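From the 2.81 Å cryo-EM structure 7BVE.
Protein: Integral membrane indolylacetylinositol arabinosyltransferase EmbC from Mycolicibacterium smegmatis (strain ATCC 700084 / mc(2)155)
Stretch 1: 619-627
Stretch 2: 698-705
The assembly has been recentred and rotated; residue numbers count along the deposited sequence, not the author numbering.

Stretch 1, residues 619-627: SFATVNGWW
Stretch 2 698-705: IFEVVSLT

How do the two backbones approach each other? Residues 698-705 are all helical, part of a helix that runs on past both ends; hydrogen bonds run from Val702 N to Ile698 O, Ser703 N to Phe699 O and Thr705 N to Val701 O at 3.0 Å, and from Leu704 N to Glu700 O at 3.1 Å. The other stretch leaves a helix at Phe620 (phi/psi -83/16) and then follows an irregular path: Thr622 (-151/-167) and Val623 (-99/163) are extended, Asn624 bends at -92/54, and Trp626 is extended again at -121/-176. A weak hydrogen bond from Gly625 N to Val623 O, 3.2 Å, spans the bend. The CA atoms of Asn624 and Ser703 lie 8.6 Å apart and those of Trp626 and Leu704 9.6 Å, so side chains must bridge the gap. The chain order runs the same way along the contact, Phe620 meeting Phe699 and Trp626 meeting Leu704.

What do the aromatic rings contribute? Phe620 (chi1 -82°, m; chi2 -81°) sets out sideways, but its ring end swings nearer and presents its edge to the face of Phe699, whose CA-to-CB bond points toward the loop (chi1 178°, t; chi2 76°). The centroids are 5.5 Å apart and the planes meet at 74°, with Phe620 CE1 4.1 Å from Phe699 CZ. This arrangement suits two phenylalanines, since the hydrogens at one ring's edge meet the pi cloud of the other.

How does the apolar packing continue around Trp626? Its CA-to-CB bond points toward the helix, and chi1 -61° (m) and chi2 97° set the indole. Leu704 starts sideways, yet chi1 -84° (m) and chi2 172° (t) carry its end closer, placing CD1 over one indole face, 4.3 Å from Trp626 CE2. A flat indole gives the methyl CD1 of the branched leucine side chain a broad surface to rest on, and both residues are buried.

Where do the polar side chains fit if no hydrogen bond crosses the contact? The CA-to-CB bond of Asn624 points toward the helix (chi1 -168°, t; chi2 31°), its ND2 lying 3.7 Å from Ser703 CB and its OD1 4.1 Å from Phe699 CE2. These are packing contacts; ND2 is hydrogen-bonded elsewhere in the structure. Ser703, at chi1 70° (p), turns its OG back to donate to Glu700 O at 2.7 Å, satisfying the hydroxyl within its own helix, while its CB packs against the Asn624 amide. In all, 303 Å² is buried, counting both sides, and Trp626 has the largest share at 69 Å². The contact consists of van der Waals packing, including one edge-to-face aromatic pair, with the polar Asn624 and Ser703 taking part.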

# COMPACT_ATOMS: atom_id res chain seq x y z
N SER A 619 -0.25 -2.33 18.28
CA SER A 619 0.93 -1.48 18.16
C SER A 619 2.23 -2.27 18.01
O SER A 619 3.11 -1.86 17.27
CB SER A 619 1.04 -0.58 19.38
OG SER A 619 -0.11 0.23 19.47
N PHE A 620 2.37 -3.41 18.71
CA PHE A 620 3.61 -4.18 18.74
C PHE A 620 3.78 -5.12 17.56
O PHE A 620 4.64 -6.00 17.62
CB PHE A 620 3.70 -4.99 20.02
CG PHE A 620 4.19 -4.22 21.19
CD1 PHE A 620 5.54 -4.00 21.36
CD2 PHE A 620 3.32 -3.73 22.14
CE1 PHE A 620 6.02 -3.30 22.42
CE2 PHE A 620 3.79 -3.02 23.21
CZ PHE A 620 5.15 -2.81 23.35
N ALA A 621 3.02 -4.95 16.49
CA ALA A 621 3.10 -5.83 15.33
C ALA A 621 4.02 -5.28 14.27
O ALA A 621 3.77 -5.43 13.07
CB ALA A 621 1.71 -6.07 14.76
N THR A 622 5.09 -4.61 14.68
CA THR A 622 6.03 -3.96 13.77
C THR A 622 7.40 -3.96 14.43
O THR A 622 7.63 -4.65 15.42
CB THR A 622 5.52 -2.56 13.43
OG1 THR A 622 6.44 -1.92 12.54
CG2 THR A 622 5.35 -1.74 14.67
N VAL A 623 8.32 -3.18 13.88
CA VAL A 623 9.70 -3.13 14.36
C VAL A 623 9.89 -1.93 15.28
O VAL A 623 9.10 -0.99 15.30
CB VAL A 623 10.68 -3.07 13.18
CG1 VAL A 623 10.62 -4.34 12.40
CG2 VAL A 623 10.35 -1.92 12.29
N ASN A 624 10.97 -1.96 16.04
CA ASN A 624 11.37 -0.84 16.89
C ASN A 624 12.34 0.07 16.13
O ASN A 624 13.44 0.36 16.57
CB ASN A 624 12.02 -1.35 18.17
CG ASN A 624 12.20 -0.29 19.21
OD1 ASN A 624 11.41 0.65 19.28
ND2 ASN A 624 13.27 -0.37 19.97
N GLY A 625 11.92 0.51 14.95
CA GLY A 625 12.80 1.19 14.02
C GLY A 625 12.76 2.70 14.17
O GLY A 625 11.69 3.28 14.33
N TRP A 626 13.94 3.30 14.13
CA TRP A 626 14.11 4.75 14.15
C TRP A 626 14.84 5.16 12.88
O TRP A 626 15.13 4.33 12.01
CB TRP A 626 14.85 5.16 15.42
CG TRP A 626 14.13 4.81 16.67
CD1 TRP A 626 14.33 3.71 17.44
CD2 TRP A 626 13.08 5.55 17.30
NE1 TRP A 626 13.47 3.71 18.51
CE2 TRP A 626 12.69 4.83 18.45
CE3 TRP A 626 12.42 6.74 17.00
CZ2 TRP A 626 11.69 5.28 19.30
CZ3 TRP A 626 11.44 7.18 17.85
CH2 TRP A 626 11.07 6.45 18.98
N TRP A 627 15.17 6.43 12.76
CA TRP A 627 15.71 6.99 11.53
C TRP A 627 17.22 6.77 11.46
O TRP A 627 17.75 5.90 12.15
CB TRP A 627 15.29 8.45 11.39
CG TRP A 627 13.87 8.56 11.04
CD1 TRP A 627 12.85 8.88 11.87
CD2 TRP A 627 13.28 8.26 9.78
NE1 TRP A 627 11.66 8.84 11.19
CE2 TRP A 627 11.90 8.46 9.90
CE3 TRP A 627 13.80 7.87 8.54
CZ2 TRP A 627 11.03 8.28 8.85
CZ3 TRP A 627 12.93 7.69 7.50
CH2 TRP A 627 11.56 7.89 7.65
N ILE A 698 8.08 4.46 28.90
CA ILE A 698 9.26 3.84 29.50
C ILE A 698 9.94 2.88 28.53
O ILE A 698 11.17 2.81 28.48
CB ILE A 698 8.86 3.16 30.83
CG1 ILE A 698 8.45 4.22 31.85
CG2 ILE A 698 9.98 2.35 31.42
CD1 ILE A 698 7.83 3.67 33.09
N PHE A 699 9.15 2.19 27.68
CA PHE A 699 9.72 1.31 26.66
C PHE A 699 10.60 2.07 25.67
O PHE A 699 11.73 1.65 25.39
CB PHE A 699 8.59 0.59 25.92
CG PHE A 699 9.05 -0.31 24.82
CD1 PHE A 699 9.61 -1.55 25.10
CD2 PHE A 699 8.90 0.06 23.50
CE1 PHE A 699 10.02 -2.38 24.08
CE2 PHE A 699 9.32 -0.77 22.48
CZ PHE A 699 9.87 -1.99 22.78
N GLU A 700 10.12 3.22 25.18
CA GLU A 700 10.88 4.02 24.21
C GLU A 700 12.16 4.59 24.82
O GLU A 700 13.24 4.51 24.21
CB GLU A 700 10.01 5.16 23.71
CG GLU A 700 8.75 4.73 23.02
CD GLU A 700 7.76 5.86 22.89
OE1 GLU A 700 8.11 6.99 23.29
OE2 GLU A 700 6.61 5.61 22.47
N VAL A 701 12.05 5.15 26.03
CA VAL A 701 13.21 5.79 26.67
C VAL A 701 14.28 4.76 27.01
O VAL A 701 15.47 4.97 26.75
CB VAL A 701 12.75 6.59 27.90
CG1 VAL A 701 13.91 7.14 28.66
CG2 VAL A 701 11.86 7.72 27.46
N VAL A 702 13.87 3.60 27.54
CA VAL A 702 14.82 2.55 27.87
C VAL A 702 15.43 1.93 26.60
O VAL A 702 16.60 1.54 26.60
CB VAL A 702 14.13 1.52 28.78
CG1 VAL A 702 14.94 0.27 28.98
CG2 VAL A 702 13.90 2.14 30.14
N SER A 703 14.69 1.89 25.49
CA SER A 703 15.24 1.32 24.27
C SER A 703 16.34 2.20 23.68
O SER A 703 17.39 1.69 23.26
CB SER A 703 14.14 1.08 23.24
OG SER A 703 13.65 2.29 22.74
N LEU A 704 16.16 3.52 23.69
CA LEU A 704 17.28 4.33 23.20
C LEU A 704 18.43 4.48 24.21
O LEU A 704 19.58 4.66 23.79
CB LEU A 704 16.80 5.70 22.72
CG LEU A 704 16.32 5.58 21.28
CD1 LEU A 704 15.69 6.81 20.85
CD2 LEU A 704 17.50 5.37 20.38
N THR A 705 18.17 4.35 25.51
CA THR A 705 19.28 4.33 26.46
C THR A 705 20.10 3.05 26.32
O THR A 705 21.34 3.08 26.39
CB THR A 705 18.75 4.49 27.88
OG1 THR A 705 17.93 5.65 27.94
CG2 THR A 705 19.88 4.67 28.85